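Local coordinates for protein malonyl-CoA decarboxylase (Rhodopseudomonas palustris, PDB 4KSA) that probably catalyses the decarboxylation of malonyl-CoA to acetyl-CoA and carbon dioxide, at residues Ser166-Arg170 / His221-Val225; Ile40-Glu44 / Glu83-Pro87; Ile285-Glu290 / Leu415-Gly419. All coordinates share one frame; numbering follows the deposited sequence.

Contact 1: residues Ser166-Arg170 / His221-Val225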
loop_
_atom_site.group_PDB
_atom_site.type_symbol
_atom_site.label_atom_id
_atom_site.label_comp_id
_atom_site.label_asym_id
_atom_site.label_seq_id
_atom_site.Cartn_x
_atom_site.Cartn_y
_atom_site.Cartn_z
ATOM N N SER A 166 -24.589 13.105 4.843
ATOM C CA SER A 166 -24.605 11.723 4.413
ATOM C C SER A 166 -23.339 11.334 3.659
ATOM O O SER A 166 -22.909 10.184 3.723
ATOM C CB SER A 166 -25.815 11.450 3.541
ATOM O OG SER A 166 -25.868 10.067 3.246
ATOM N N TRP A 167 -22.731 12.278 2.951
ATOM C CA TRP A 167 -21.524 11.957 2.202
ATOM C C TRP A 167 -20.266 11.909 3.055
ATOM O O TRP A 167 -19.436 11.024 2.879
ATOM C CB TRP A 167 -21.280 12.962 1.079
ATOM C CG TRP A 167 -22.383 13.085 0.114
ATOM C CD1 TRP A 167 -23.452 12.256 -0.024
ATOM C CD2 TRP A 167 -22.554 14.133 -0.839
ATOM N NE1 TRP A 167 -24.288 12.729 -1.002
ATOM C CE2 TRP A 167 -23.759 13.882 -1.519
ATOM C CE3 TRP A 167 -21.800 15.265 -1.186
ATOM C CZ2 TRP A 167 -24.239 14.727 -2.525
ATOM C CZ3 TRP A 167 -22.271 16.101 -2.178
ATOM C CH2 TRP A 167 -23.483 15.829 -2.841
ATOM N N PHE A 168 -20.102 12.873 3.952
ATOM C CA PHE A 168 -18.917 12.877 4.782
ATOM C C PHE A 168 -19.125 12.091 6.052
ATOM O O PHE A 168 -19.088 12.650 7.140
ATOM C CB PHE A 168 -18.485 14.301 5.133
ATOM C CG PHE A 168 -18.016 15.107 3.952
ATOM C CD1 PHE A 168 -18.914 15.859 3.204
ATOM C CD2 PHE A 168 -16.680 15.109 3.580
ATOM C CE1 PHE A 168 -18.490 16.597 2.118
ATOM C CE2 PHE A 168 -16.246 15.852 2.482
ATOM C CZ PHE A 168 -17.150 16.589 1.758
ATOM N N ASN A 169 -19.338 10.789 5.908
ATOM C CA ASN A 169 -19.522 9.898 7.048
ATOM C C ASN A 169 -18.229 9.816 7.873
ATOM O O ASN A 169 -17.143 9.645 7.311
ATOM C CB ASN A 169 -19.903 8.493 6.562
ATOM C CG ASN A 169 -18.828 7.855 5.673
ATOM O OD1 ASN A 169 -18.715 6.628 5.610
ATOM N ND2 ASN A 169 -18.048 8.685 4.976
ATOM N N ARG A 170 -18.337 9.927 9.197
ATOM C CA ARG A 170 -17.145 9.868 10.052
ATOM C C ARG A 170 -16.352 8.561 9.916
ATOM O O ARG A 170 -15.141 8.538 10.126
ATOM C CB ARG A 170 -17.517 10.087 11.519
ATOM C CG ARG A 170 -18.487 9.075 12.083
ATOM C CD ARG A 170 -18.456 9.111 13.605
ATOM N NE ARG A 170 -19.785 9.325 14.167
ATOM C CZ ARG A 170 -20.510 8.388 14.764
ATOM N NH1 ARG A 170 -20.035 7.150 14.895
ATOM N NH2 ARG A 170 -21.725 8.688 15.214
ATOM N N HIS A 221 -10.745 12.768 4.403
ATOM C CA HIS A 221 -11.900 11.961 4.057
ATOM C C HIS A 221 -11.811 11.725 2.544
ATOM O O HIS A 221 -11.453 12.615 1.782
ATOM C CB HIS A 221 -13.197 12.675 4.426
ATOM C CG HIS A 221 -14.403 11.798 4.335
ATOM N ND1 HIS A 221 -14.840 11.257 3.146
ATOM C CD2 HIS A 221 -15.255 11.353 5.291
ATOM C CE1 HIS A 221 -15.910 10.516 3.372
ATOM N NE2 HIS A 221 -16.184 10.558 4.665
ATOM N N PRO A 222 -12.106 10.502 2.100
ATOM C CA PRO A 222 -12.044 10.188 0.668
ATOM C C PRO A 222 -12.876 11.095 -0.255
ATOM O O PRO A 222 -12.558 11.203 -1.435
ATOM C CB PRO A 222 -12.487 8.718 0.613
ATOM C CG PRO A 222 -13.344 8.545 1.853
ATOM C CD PRO A 222 -12.598 9.351 2.887
ATOM N N ARG A 223 -13.925 11.746 0.268
ATOM C CA ARG A 223 -14.768 12.628 -0.554
ATOM C C ARG A 223 -13.992 13.803 -1.114
ATOM O O ARG A 223 -14.305 14.283 -2.190
ATOM C CB ARG A 223 -15.958 13.192 0.232
ATOM C CG ARG A 223 -17.070 12.215 0.516
ATOM C CD ARG A 223 -17.795 11.769 -0.742
ATOM N NE ARG A 223 -18.880 10.855 -0.397
ATOM C CZ ARG A 223 -19.910 10.579 -1.190
ATOM N NH1 ARG A 223 -20.851 9.733 -0.782
ATOM N NH2 ARG A 223 -19.996 11.153 -2.388
ATOM N N LEU A 224 -13.010 14.281 -0.361
ATOM C CA LEU A 224 -12.185 15.394 -0.780
ATOM C C LEU A 224 -10.744 14.944 -0.718
ATOM O O LEU A 224 -10.023 15.214 0.242
ATOM C CB LEU A 224 -12.387 16.588 0.136
ATOM C CG LEU A 224 -13.760 17.238 0.076
ATOM C CD1 LEU A 224 -13.802 18.387 1.062
ATOM C CD2 LEU A 224 -14.042 17.730 -1.346
ATOM N N VAL A 225 -10.351 14.238 -1.764
ATOM C CA VAL A 225 -9.017 13.703 -1.914
ATOM C C VAL A 225 -7.897 14.718 -1.706
ATOM O O VAL A 225 -7.968 15.832 -2.204
ATOM C CB VAL A 225 -8.867 13.046 -3.306
ATOM C CG1 VAL A 225 -7.405 13.081 -3.754
ATOM C CG2 VAL A 225 -9.372 11.588 -3.230
#
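The carbonyl oxygen Trp167 O takes two weak hydrogen bonds, one from Arg223 NE across the contact (3.3 Å) and one from Asn169 N, which closes an inverse gamma turn centred on Phe168. Beyond NE, the guanidinium of Arg223 lies flat on the Trp167 indole, centres 4.3 Å apart and planes at 21°; the bend of the arginine at chi2 (-67°) folds it back to this position. The imidazole of His221 is held at both nitrogens: NE2 gives a weak bond to Asn169 O (3.0 Å), and ND1 accepts a nearly straight, in-plane bond from Arg223 N (3.1 Å), which limits rotation of the ring. Phe168 presents its edge to the face of this imidazole in a T-shaped pair with planes at 64°. The phenyl CE2 also meets Arg223 CB at 3.5 Å, and Leu224 CG sits at the ring edge. Arg223 makes a cation-pi contact with Phe172 of a second subunit, so the site adjoins a subunit interface. The contact joins the C-terminal end of helix 154-167 to the loop between sheet strands 214-220 and 230-237, with helix 132-146 packed against Phe168 and Leu224.

Contact 2: residues Ile40-Glu44 / Glu83-Pro87; sequences IALSE and EQFGP
Ile40 meets two residues of the 83-87 loop through its CG2 branch, which lies 3.5 Å from Gln84 OE1 and 3.7 Å from Phe85 CE2. The methyl approaches the phenyl ring at its edge, near the ring plane, while the extended Gln84 side chain crosses the isoleucine at about a right angle and brings its amide past both branches; Gln84 NE2 lies 4.2 Å from Ile40 CD1. The carbonyl oxygen Ile40 O also sits in the plane of the Phe85 ring, beyond its edge, and is engaged by Glu44 N in the helix. Ser43, one turn on, sets its CB 3.5 Å from Phe85 CZ. With OG anti to its own carbonyl carbon (chi1 -55°), the hydroxyl turns back along the helix to bond Leu39 O, leaving the methylene to meet the ring. Ile40, Ser43 and Glu44 thus form one face of helix 36-48 and receive Phe85 from the turn linking helix 71-83 to helix 89-101, within the all-helical N-terminal part of the protein; Phe77 and Leu122, from helices 71-83 and 118-126, pack on the same face. Glu44 closes the row. Its chain bends at chi2 (-63°) and carries the carboxylate obliquely to the phenyl, the two planes 24° apart and OE1 3.4 Å from Phe85 CE1. That oxygen forms a salt bridge with Arg118, whose NH2 also bonds Gln84 O, so a single arginine links the two segments indirectly and probably helps keep the carboxylate charged beside an apolar ring.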
loop_
_atom_site.group_PDB
_atom_site.type_symbol
_atom_site.label_atom_id
_atom_site.label_comp_id
_atom_site.label_asym_id
_atom_site.label_seq_id
_atom_site.Cartn_x
_atom_site.Cartn_y
_atom_site.Cartn_z
ATOM N N ILE A 40 -29.331 28.198 -14.976
ATOM C CA ILE A 40 -30.602 27.718 -14.473
ATOM C C ILE A 40 -31.232 26.790 -15.516
ATOM O O ILE A 40 -31.762 25.732 -15.181
ATOM C CB ILE A 40 -31.546 28.886 -14.172
ATOM C CG1 ILE A 40 -30.882 29.810 -13.164
ATOM C CG2 ILE A 40 -32.857 28.381 -13.590
ATOM C CD1 ILE A 40 -31.675 31.043 -12.883
ATOM N N ALA A 41 -31.176 27.185 -16.781
ATOM C CA ALA A 41 -31.737 26.357 -17.840
ATOM C C ALA A 41 -31.069 24.990 -17.807
ATOM O O ALA A 41 -31.730 23.955 -17.875
ATOM C CB ALA A 41 -31.499 27.005 -19.185
ATOM N N LEU A 42 -29.743 25.007 -17.700
ATOM C CA LEU A 42 -28.929 23.795 -17.651
ATOM C C LEU A 42 -29.363 22.886 -16.500
ATOM O O LEU A 42 -29.542 21.689 -16.676
ATOM C CB LEU A 42 -27.470 24.185 -17.485
ATOM C CG LEU A 42 -26.442 23.130 -17.848
ATOM C CD1 LEU A 42 -26.790 22.491 -19.182
ATOM C CD2 LEU A 42 -25.074 23.800 -17.904
ATOM N N SER A 43 -29.528 23.469 -15.321
ATOM C CA SER A 43 -29.965 22.706 -14.163
ATOM C C SER A 43 -31.238 21.931 -14.529
ATOM O O SER A 43 -31.449 20.807 -14.074
ATOM C CB SER A 43 -30.252 23.648 -12.982
ATOM O OG SER A 43 -29.130 24.467 -12.703
ATOM N N GLU A 44 -32.079 22.547 -15.353
ATOM C CA GLU A 44 -33.334 21.944 -15.784
ATOM C C GLU A 44 -33.120 20.745 -16.714
ATOM O O GLU A 44 -33.842 19.749 -16.622
ATOM C CB GLU A 44 -34.202 22.997 -16.476
ATOM C CG GLU A 44 -34.838 23.984 -15.530
ATOM C CD GLU A 44 -35.787 23.310 -14.567
ATOM O OE1 GLU A 44 -36.259 23.985 -13.624
ATOM O OE2 GLU A 44 -36.061 22.100 -14.755
ATOM N N GLU A 83 -35.805 29.954 -5.104
ATOM C CA GLU A 83 -37.173 30.126 -5.577
ATOM C C GLU A 83 -37.644 29.144 -6.646
ATOM O O GLU A 83 -38.772 28.654 -6.583
ATOM C CB GLU A 83 -37.409 31.558 -6.069
ATOM C CG GLU A 83 -36.763 31.908 -7.390
ATOM C CD GLU A 83 -37.232 33.262 -7.916
ATOM O OE1 GLU A 83 -37.294 34.229 -7.113
ATOM O OE2 GLU A 83 -37.531 33.362 -9.132
ATOM N N GLN A 84 -36.800 28.833 -7.617
ATOM C CA GLN A 84 -37.231 27.915 -8.655
ATOM C C GLN A 84 -37.075 26.422 -8.362
ATOM O O GLN A 84 -37.936 25.620 -8.725
ATOM C CB GLN A 84 -36.534 28.277 -9.963
ATOM C CG GLN A 84 -36.975 29.648 -10.450
ATOM C CD GLN A 84 -36.189 30.139 -11.631
ATOM O OE1 GLN A 84 -36.095 29.452 -12.660
ATOM N NE2 GLN A 84 -35.615 31.343 -11.502
ATOM N N PHE A 85 -36.003 26.046 -7.675
ATOM C CA PHE A 85 -35.763 24.645 -7.400
ATOM C C PHE A 85 -36.175 24.113 -6.041
ATOM O O PHE A 85 -35.530 23.224 -5.484
ATOM C CB PHE A 85 -34.308 24.349 -7.665
ATOM C CG PHE A 85 -33.911 24.593 -9.077
ATOM C CD1 PHE A 85 -34.118 23.621 -10.045
ATOM C CD2 PHE A 85 -33.329 25.796 -9.443
ATOM C CE1 PHE A 85 -33.748 23.833 -11.359
ATOM C CE2 PHE A 85 -32.953 26.029 -10.763
ATOM C CZ PHE A 85 -33.163 25.040 -11.726
ATOM N N GLY A 86 -37.263 24.648 -5.510
ATOM C CA GLY A 86 -37.756 24.163 -4.235
ATOM C C GLY A 86 -38.734 23.040 -4.539
ATOM O O GLY A 86 -38.775 22.545 -5.675
ATOM N N PRO A 87 -39.536 22.604 -3.560
ATOM C CA PRO A 87 -40.490 21.522 -3.839
ATOM C C PRO A 87 -41.615 22.012 -4.727
ATOM O O PRO A 87 -41.944 23.194 -4.693
ATOM C CB PRO A 87 -41.011 21.164 -2.456
ATOM C CG PRO A 87 -40.997 22.486 -1.754
ATOM C CD PRO A 87 -39.639 23.049 -2.160
#

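Contact 3: residues Ile285-Glu290 / Leu415-Gly419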
loop_
_atom_site.group_PDB
_atom_site.type_symbol
_atom_site.label_atom_id
_atom_site.label_comp_id
_atom_site.label_asym_id
_atom_site.label_seq_id
_atom_site.Cartn_x
_atom_site.Cartn_y
_atom_site.Cartn_z
ATOM N N ILE A 285 -10.179 14.420 18.885
ATOM C CA ILE A 285 -8.979 14.572 19.695
ATOM C C ILE A 285 -8.567 13.227 20.315
ATOM O O ILE A 285 -7.384 12.949 20.533
ATOM C CB ILE A 285 -9.209 15.640 20.776
ATOM C CG1 ILE A 285 -9.591 16.964 20.097
ATOM C CG2 ILE A 285 -7.947 15.814 21.635
ATOM C CD1 ILE A 285 -8.477 17.577 19.290
ATOM N N LYS A 286 -9.554 12.384 20.569
ATOM C CA LYS A 286 -9.296 11.066 21.116
ATOM C C LYS A 286 -8.275 10.378 20.204
ATOM O O LYS A 286 -7.225 9.904 20.649
ATOM C CB LYS A 286 -10.589 10.266 21.135
ATOM C CG LYS A 286 -10.756 9.372 22.321
ATOM C CD LYS A 286 -9.921 8.128 22.224
ATOM C CE LYS A 286 -10.425 7.131 23.244
ATOM N NZ LYS A 286 -11.902 6.953 23.118
ATOM N N GLN A 287 -8.577 10.355 18.914
ATOM C CA GLN A 287 -7.690 9.728 17.960
ATOM C C GLN A 287 -6.299 10.350 17.935
ATOM O O GLN A 287 -5.302 9.636 17.904
ATOM C CB GLN A 287 -8.324 9.777 16.583
ATOM C CG GLN A 287 -9.719 9.197 16.571
ATOM C CD GLN A 287 -10.320 9.217 15.193
ATOM O OE1 GLN A 287 -9.840 8.537 14.285
ATOM N NE2 GLN A 287 -11.369 10.010 15.019
ATOM N N VAL A 288 -6.224 11.676 17.946
ATOM C CA VAL A 288 -4.929 12.345 17.928
ATOM C C VAL A 288 -4.132 12.013 19.183
ATOM O O VAL A 288 -2.906 11.923 19.135
ATOM C CB VAL A 288 -5.079 13.880 17.824
ATOM C CG1 VAL A 288 -3.712 14.556 17.856
ATOM C CG2 VAL A 288 -5.816 14.235 16.543
ATOM N N VAL A 289 -4.815 11.821 20.309
ATOM C CA VAL A 289 -4.105 11.505 21.548
ATOM C C VAL A 289 -3.590 10.076 21.519
ATOM O O VAL A 289 -2.420 9.831 21.820
ATOM C CB VAL A 289 -4.992 11.703 22.814
ATOM C CG1 VAL A 289 -4.402 10.931 23.979
ATOM C CG2 VAL A 289 -5.056 13.182 23.185
ATOM N N GLU A 290 -4.465 9.140 21.153
ATOM C CA GLU A 290 -4.079 7.734 21.080
ATOM C C GLU A 290 -2.911 7.599 20.111
ATOM O O GLU A 290 -2.050 6.738 20.294
ATOM C CB GLU A 290 -5.266 6.869 20.638
ATOM C CG GLU A 290 -6.450 6.995 21.602
ATOM C CD GLU A 290 -7.627 6.056 21.310
ATOM O OE1 GLU A 290 -8.200 6.114 20.194
ATOM O OE2 GLU A 290 -7.990 5.266 22.215
ATOM N N LEU A 415 -8.373 19.604 29.639
ATOM C CA LEU A 415 -7.576 18.440 29.983
ATOM C C LEU A 415 -8.164 17.182 29.369
ATOM O O LEU A 415 -9.321 16.823 29.628
ATOM C CB LEU A 415 -7.490 18.328 31.517
ATOM C CG LEU A 415 -6.530 17.368 32.232
ATOM C CD1 LEU A 415 -7.053 15.944 32.129
ATOM C CD2 LEU A 415 -5.132 17.508 31.654
ATOM N N TYR A 416 -7.366 16.531 28.528
ATOM C CA TYR A 416 -7.805 15.303 27.880
ATOM C C TYR A 416 -7.183 14.136 28.610
ATOM O O TYR A 416 -5.958 13.999 28.671
ATOM C CB TYR A 416 -7.396 15.264 26.399
ATOM C CG TYR A 416 -8.280 16.081 25.479
ATOM C CD1 TYR A 416 -7.940 17.388 25.132
ATOM C CD2 TYR A 416 -9.474 15.555 24.968
ATOM C CE1 TYR A 416 -8.768 18.159 24.299
ATOM C CE2 TYR A 416 -10.312 16.321 24.135
ATOM C CZ TYR A 416 -9.946 17.622 23.813
ATOM O OH TYR A 416 -10.759 18.403 23.039
ATOM N N ALA A 417 -8.043 13.312 29.190
ATOM C CA ALA A 417 -7.606 12.137 29.925
ATOM C C ALA A 417 -8.171 10.948 29.185
ATOM O O ALA A 417 -9.379 10.692 29.226
ATOM C CB ALA A 417 -8.141 12.170 31.343
ATOM N N LEU A 418 -7.282 10.235 28.507
ATOM C CA LEU A 418 -7.642 9.075 27.712
ATOM C C LEU A 418 -8.289 7.952 28.521
ATOM O O LEU A 418 -8.085 6.775 28.229
ATOM C CB LEU A 418 -6.388 8.577 26.992
ATOM C CG LEU A 418 -6.499 7.459 25.962
ATOM C CD1 LEU A 418 -7.695 7.677 25.053
ATOM C CD2 LEU A 418 -5.199 7.422 25.168
ATOM N N GLY A 419 -9.064 8.330 29.535
ATOM C CA GLY A 419 -9.753 7.367 30.374
ATOM C C GLY A 419 -11.157 7.848 30.709
ATOM O O GLY A 419 -12.026 7.067 31.118
#
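Ile285 sets its CG2 methyl over the centre of the Tyr416 ring in a CH-pi contact, 3.4 Å from the centroid and only 10° off the ring normal. That branch stands anti to the backbone N, and the other, CG1, reaches along the ring to lie 3.5 Å from Tyr416 OH. The phenol hydroxyl is hydrogen-bonded to His383, which helps to hold the far end of the ring in place. Replacing Tyr416 by an alanine would probably open a gap under the Ile285 methyl and leave His383 without its hydroxyl partner. This half is buried, with Phe302 and Thr304 of strand 301-304 also against the tyrosine. Toward solvent the packing depends on Leu418, whose CG, anti to the backbone N (chi1 -173°), points the two methyls at the helix. The Leu418 and Val289 side chains run past each other in opposite directions, Leu418 CD2 3.8 Å from Val289 CG1, while Leu418 CD1 touches Lys286 CE and lies 3.7 Å from Glu290 CG, where the aliphatic parts of two charged chains cross the leucine at about a right angle. On this partly exposed side Lys286 NZ makes a long, weak ion pair with Glu422. Helix 284-295 connects the adjacent parallel strands 262-270 and 301-304 and lies against the sheet, and Tyr416 comes from strand 411-416, antiparallel to 301-304. Such a beta-alpha-beta crossover packed on a mixed sheet is consistent with the acetyltransferase-like (GNAT) fold of the C-terminal family region.

The three contacts are separate and do not touch. Measured from the centre of each contact to the centre of the chain, contact 1 lies about 15 Å out; it is buried and mixes weak polar bonds with ring and guanidinium stacking where the helical part meets the sheet and a second subunit. Contact 3, about 18 Å out, belongs to the same sheet: Val288 of its helix packs on strand 214-220, whose end leads into contact 1, and the nearest atoms of the two are about 6 Å apart. A CH-pi contact and aliphatic packing, including methylenes of charged chains, hold it. Contact 2 is peripheral, about 30 Å out and wholly among helices, where one phenyl ring meets a helix face and an outside arginine supplies the polar link.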